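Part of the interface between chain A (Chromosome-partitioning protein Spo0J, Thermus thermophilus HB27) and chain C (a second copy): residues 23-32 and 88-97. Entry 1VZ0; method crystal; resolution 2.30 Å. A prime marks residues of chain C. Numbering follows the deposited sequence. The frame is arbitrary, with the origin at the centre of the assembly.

Chain A 23-32: VVRLPLASIR
Chain C 88-97: GLQEVPAVVK

An intermolecular β-sheet joins two protein copies by backbone pairing and lets alternation sort the side chains; this contact between two Spo0J chains is a compact example. Strand 24-27 of chain A runs antiparallel to strand 91-96 of chain C, strongly twisted, with 122° between their N-to-C directions and a closest axial approach of 4.3 Å. Together the stretches bury 620 Å².

Chain C leaves a helix at Gly88′, the first residue with non-helical phi/psi, whose positive phi (76°, psi 24°) closes a Schellman motif and favours glycine. Leu89′ (phi/psi -72/149°; mt) lays its CB 4.3 Å from Leu28 CD1. Gln90′ (-97/-29°; chi -88°, 62°, 67°) turns its CA-to-CB bond away and contributes its backbone: its O accepts from Leu28 N at 3.0 Å. That bond is bent, at 139°, where chain A leaves the strand for the 3-10 turn 28-30. The turn is fastened internally by Ser30, whose N and OG (chi1 p) both donate to Pro27 O, at 2.8 and 2.5 Å.

Glu91′ (-141/150°; mt) faces Pro27 (-60/118°) as a non-hydrogen-bonded pair, CA to CA 4.1 Å. A proline, lacking an amide hydrogen, costs no bond to the partner strand here. The side chains diverge.

Val92′ (-141/153°; m) forms the first hydrogen-bonded bridge pair, with Leu26 (-155/153°): its N donates to Leu26 O and its O accepts from Leu26 N, both at 2.9 Å. Its buried side chain meets aliphatic carbons, CG1 3.8 Å from Leu28 CD1 (-53/-36°; tt), CG2 3.9 Å from Leu26 CD1 and 4.0 Å from Ile31 CD1 (mt).

Pro93′ (-75/140°) repeats the proline logic opposite Arg25 (-94/147°), CA to CA 4.0 Å. Both side chains take the other face of the sheet, where the exposed arginine (mpp) leads its end away.

Ala94′ (-150/171°) pairs with Val24 (-137/164°; p): Val24 N reaches Ala94′ O at 2.8 Å and Ala94′ N reaches Val24 O at 2.5 Å, both nearly linear. Its small CB returns to the face of Val24, Leu26 and Val92′, just 3.4 Å from Leu26 CD1; the buried leucine (chi1 35°, chi2 57°) folds close over it.

Val95′ (-129/116°; t) sets CG2 4.0 Å from Val23 CG2 (t). Val96′ (-89/129°; t) closes the apolar row, its CG2 4.1 Å from Leu26 CD2, and Lys97′ lies out of reach.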

# COMPACT_ATOMS: atom_id res chain seq x y z
N VAL A 23 -12.91 -3.08 -27.47
CA VAL A 23 -11.94 -1.97 -27.27
C VAL A 23 -12.18 -0.86 -28.29
O VAL A 23 -11.99 -1.06 -29.49
CB VAL A 23 -10.50 -2.46 -27.45
CG1 VAL A 23 -9.53 -1.38 -26.99
CG2 VAL A 23 -10.29 -3.74 -26.67
N VAL A 24 -12.59 0.31 -27.81
CA VAL A 24 -12.87 1.43 -28.71
C VAL A 24 -12.32 2.72 -28.13
O VAL A 24 -11.99 2.79 -26.95
CB VAL A 24 -14.39 1.60 -28.93
CG1 VAL A 24 -15.06 2.00 -27.63
CG2 VAL A 24 -14.64 2.63 -30.02
N ARG A 25 -12.20 3.74 -28.97
CA ARG A 25 -11.71 5.03 -28.52
C ARG A 25 -12.91 5.88 -28.14
O ARG A 25 -13.97 5.75 -28.74
CB ARG A 25 -10.91 5.74 -29.62
CG ARG A 25 -9.65 5.00 -30.09
CD ARG A 25 -10.02 3.78 -30.92
NE ARG A 25 -10.80 4.15 -32.10
CZ ARG A 25 -11.31 3.27 -32.96
NH1 ARG A 25 -11.12 1.97 -32.79
NH2 ARG A 25 -12.01 3.71 -34.01
N LEU A 26 -12.75 6.74 -27.15
CA LEU A 26 -13.84 7.60 -26.73
C LEU A 26 -13.33 8.87 -26.06
O LEU A 26 -12.24 8.89 -25.48
CB LEU A 26 -14.81 6.85 -25.81
CG LEU A 26 -14.24 5.81 -24.85
CD1 LEU A 26 -13.21 6.48 -23.97
CD2 LEU A 26 -15.36 5.19 -24.01
N PRO A 27 -14.12 9.96 -26.13
CA PRO A 27 -13.72 11.23 -25.52
C PRO A 27 -13.51 11.11 -24.02
O PRO A 27 -14.42 10.78 -23.27
CB PRO A 27 -14.87 12.16 -25.89
CG PRO A 27 -16.04 11.24 -25.93
CD PRO A 27 -15.49 10.03 -26.65
N LEU A 28 -12.28 11.39 -23.60
CA LEU A 28 -11.92 11.32 -22.20
C LEU A 28 -12.88 12.16 -21.35
O LEU A 28 -13.22 11.79 -20.23
CB LEU A 28 -10.48 11.82 -22.02
CG LEU A 28 -9.90 11.92 -20.60
CD1 LEU A 28 -8.41 12.09 -20.68
CD2 LEU A 28 -10.54 13.10 -19.86
N ALA A 29 -13.33 13.28 -21.91
CA ALA A 29 -14.23 14.17 -21.20
C ALA A 29 -15.61 13.56 -20.96
O ALA A 29 -16.41 14.12 -20.22
CB ALA A 29 -14.37 15.49 -21.96
N SER A 30 -15.89 12.42 -21.58
CA SER A 30 -17.18 11.77 -21.40
C SER A 30 -17.12 10.70 -20.31
O SER A 30 -18.14 10.10 -19.95
CB SER A 30 -17.65 11.15 -22.71
OG SER A 30 -16.83 10.06 -23.09
N ILE A 31 -15.91 10.47 -19.78
CA ILE A 31 -15.68 9.47 -18.74
C ILE A 31 -15.45 10.13 -17.39
O ILE A 31 -14.41 10.75 -17.18
CB ILE A 31 -14.45 8.62 -19.08
CG1 ILE A 31 -14.66 7.90 -20.41
CG2 ILE A 31 -14.19 7.62 -17.96
CD1 ILE A 31 -13.44 7.17 -20.89
N ARG A 32 -16.40 9.98 -16.47
CA ARG A 32 -16.27 10.58 -15.15
C ARG A 32 -15.50 9.67 -14.19
O ARG A 32 -15.35 8.47 -14.42
CB ARG A 32 -17.65 10.92 -14.59
CG ARG A 32 -18.54 9.75 -14.24
CD ARG A 32 -19.80 10.25 -13.55
NE ARG A 32 -20.61 9.18 -12.97
CZ ARG A 32 -21.68 9.39 -12.21
NH1 ARG A 32 -22.36 8.36 -11.72
NH2 ARG A 32 -22.07 10.63 -11.94
N GLY C 88 -3.35 15.88 -20.69
CA GLY C 88 -4.12 16.77 -21.52
C GLY C 88 -4.73 16.12 -22.75
O GLY C 88 -5.02 16.80 -23.73
N LEU C 89 -4.92 14.80 -22.71
CA LEU C 89 -5.50 14.09 -23.84
C LEU C 89 -6.99 14.42 -23.96
O LEU C 89 -7.66 14.68 -22.96
CB LEU C 89 -5.32 12.58 -23.69
CG LEU C 89 -3.89 12.03 -23.60
CD1 LEU C 89 -3.94 10.51 -23.61
CD2 LEU C 89 -3.06 12.54 -24.76
N GLN C 90 -7.50 14.40 -25.20
CA GLN C 90 -8.90 14.69 -25.47
C GLN C 90 -9.70 13.41 -25.59
O GLN C 90 -10.90 13.37 -25.31
CB GLN C 90 -9.05 15.49 -26.77
CG GLN C 90 -8.96 17.00 -26.59
CD GLN C 90 -7.62 17.43 -26.05
OE1 GLN C 90 -6.59 17.30 -26.71
NE2 GLN C 90 -7.62 17.95 -24.82
N GLU C 91 -9.03 12.35 -26.01
CA GLU C 91 -9.68 11.07 -26.17
C GLU C 91 -8.76 9.95 -25.71
O GLU C 91 -7.54 10.05 -25.80
CB GLU C 91 -10.09 10.86 -27.62
CG GLU C 91 -11.15 11.84 -28.10
CD GLU C 91 -11.47 11.68 -29.57
OE1 GLU C 91 -12.37 12.39 -30.07
OE2 GLU C 91 -10.81 10.84 -30.22
N VAL C 92 -9.36 8.87 -25.21
CA VAL C 92 -8.60 7.73 -24.73
C VAL C 92 -9.31 6.44 -25.12
O VAL C 92 -10.53 6.42 -25.27
CB VAL C 92 -8.46 7.75 -23.20
CG1 VAL C 92 -7.67 8.97 -22.75
CG2 VAL C 92 -9.83 7.75 -22.55
N PRO C 93 -8.55 5.35 -25.27
CA PRO C 93 -9.14 4.06 -25.63
C PRO C 93 -9.83 3.47 -24.41
O PRO C 93 -9.32 3.56 -23.29
CB PRO C 93 -7.93 3.25 -26.06
CG PRO C 93 -6.87 3.76 -25.14
CD PRO C 93 -7.09 5.25 -25.19
N ALA C 94 -10.99 2.86 -24.62
CA ALA C 94 -11.72 2.29 -23.50
C ALA C 94 -12.56 1.09 -23.90
O ALA C 94 -12.72 0.77 -25.08
CB ALA C 94 -12.61 3.35 -22.87
N VAL C 95 -13.10 0.43 -22.88
CA VAL C 95 -13.96 -0.72 -23.08
C VAL C 95 -15.22 -0.49 -22.27
O VAL C 95 -15.16 -0.42 -21.04
CB VAL C 95 -13.30 -2.01 -22.60
CG1 VAL C 95 -14.30 -3.15 -22.68
CG2 VAL C 95 -12.08 -2.30 -23.45
N VAL C 96 -16.35 -0.37 -22.96
CA VAL C 96 -17.62 -0.14 -22.30
C VAL C 96 -18.29 -1.47 -21.95
O VAL C 96 -18.41 -2.35 -22.80
CB VAL C 96 -18.57 0.70 -23.21
CG1 VAL C 96 -19.84 1.06 -22.46
CG2 VAL C 96 -17.85 1.96 -23.68
N LYS C 97 -18.69 -1.62 -20.69
CA LYS C 97 -19.37 -2.83 -20.23
C LYS C 97 -20.52 -2.48 -19.31
O LYS C 97 -20.36 -1.67 -18.40
CB LYS C 97 -18.40 -3.75 -19.49
CG LYS C 97 -17.49 -4.56 -20.39
CD LYS C 97 -16.81 -5.66 -19.60
CE LYS C 97 -16.04 -6.60 -20.51
NZ LYS C 97 -15.46 -7.74 -19.76